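Local coordinates for cytidine deaminase (Mycobacterium tuberculosis, PDB 4WIG), which catalyses the zinc-dependent hydrolytic deamination of cytidine and 2'-deoxycytidine to uridine and 2'-deoxyuridine, recycling pyrimidine nucleosides as a homotetramer, at the zinc ion site. Residues are numbered along the deposited sequence; one frame, centred on the assembly and turned at random. Chains: chain A/B, Cytidine deaminase.

The zinc ion site. Residues chain A 56, 58, 89, 91-92; chain B 50. With ZN (zinc ion), chain C.
The guanidinium of A:Arg91 turns an edge, not a face, to the zinc ion, which lies in its plane with NE 3.9 Å from ZN. On that same edge NH1 donates a hydrogen bond to the zinc-bound sulphur SG of A:Cys56 at 3.3 Å. The bond is moderately bent (154° at H), and the sulphur stays close to the guanidinium plane. The side chain gets there by leaving helix 90-100 with CG anti to the backbone N (chi1 175°) and then folding back at chi2 and chi3. Its positive charge would be expected to offset part of the negative charge of the three-cysteine cluster.

This is the catalytic zinc centre of the cytidine deaminase fold. SG of A:Cys56, A:Cys89 and A:Cys92 each bind ZN at 2.3 Å; the last two are the ends of a CxxC motif, A:Cys89 in the loop just before helix 90-100 and A:Cys92 in its first turn. Water 1 takes the fourth observed position of a near-tetrahedral shell, 1.9 Å from ZN. SG of A:Cys89 sits over its own backbone, flanked by N and C, a sterically costly turn that points it at ZN.

The zinc-bound water, the nucleophile of this family, is held from two further directions: OE2 of the A:Glu58 carboxylate stands 2.6 Å from it, and the backbone N of A:Cys89 is 3.0 Å away in a nearly straight bond. A:Glu58, the expected proton shuttle, bends at chi2 (92°), which brings its carboxylate beside the water without binding zinc. From the neighbouring subunit, the hydroxyl OG of B:Ser50 comes alongside the CB-SG bond of A:Cys89, 3.4 Å from SG.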
# COMPACT_ATOMS: atom_id res chain seq x y z
N CYS A 56 7.41 4.63 2.93
CA CYS A 56 8.19 4.71 4.17
C CYS A 56 9.68 4.66 3.88
O CYS A 56 10.12 4.00 2.94
CB CYS A 56 7.85 3.54 5.08
SG CYS A 56 6.30 3.71 6.00
N GLU A 58 11.98 3.03 5.43
CA GLU A 58 12.48 1.68 5.54
C GLU A 58 12.23 0.90 4.25
O GLU A 58 13.08 0.11 3.83
CB GLU A 58 11.88 0.97 6.75
CG GLU A 58 12.02 1.73 8.05
CD GLU A 58 10.83 2.63 8.36
OE1 GLU A 58 10.54 3.56 7.57
OE2 GLU A 58 10.18 2.42 9.40
N CYS A 89 7.00 1.09 11.40
CA CYS A 89 5.59 0.75 11.41
C CYS A 89 5.48 -0.72 11.03
O CYS A 89 6.43 -1.31 10.54
CB CYS A 89 4.79 1.62 10.44
SG CYS A 89 4.85 1.20 8.68
N ARG A 91 4.00 -2.37 8.71
CA ARG A 91 4.21 -2.66 7.29
C ARG A 91 5.70 -2.84 7.04
O ARG A 91 6.15 -3.83 6.47
CB ARG A 91 3.62 -1.52 6.43
CG ARG A 91 3.85 -1.60 4.93
CD ARG A 91 5.05 -0.80 4.48
NE ARG A 91 4.86 0.65 4.56
CZ ARG A 91 4.19 1.38 3.66
NH1 ARG A 91 4.09 2.70 3.83
NH2 ARG A 91 3.61 0.80 2.62
N CYS A 92 6.46 -1.85 7.50
CA CYS A 92 7.91 -1.88 7.39
C CYS A 92 8.56 -3.03 8.14
O CYS A 92 9.54 -3.61 7.66
CB CYS A 92 8.48 -0.53 7.83
SG CYS A 92 8.14 0.78 6.65
N SER B 50 0.51 5.59 10.51
CA SER B 50 1.46 5.49 9.39
C SER B 50 0.63 5.79 8.16
O SER B 50 -0.14 4.95 7.71
CB SER B 50 2.11 4.10 9.31
OG SER B 50 3.08 4.04 8.28
ZN ZN C . 6.68 2.18 7.68
O HOH W 1 7.67 2.96 9.15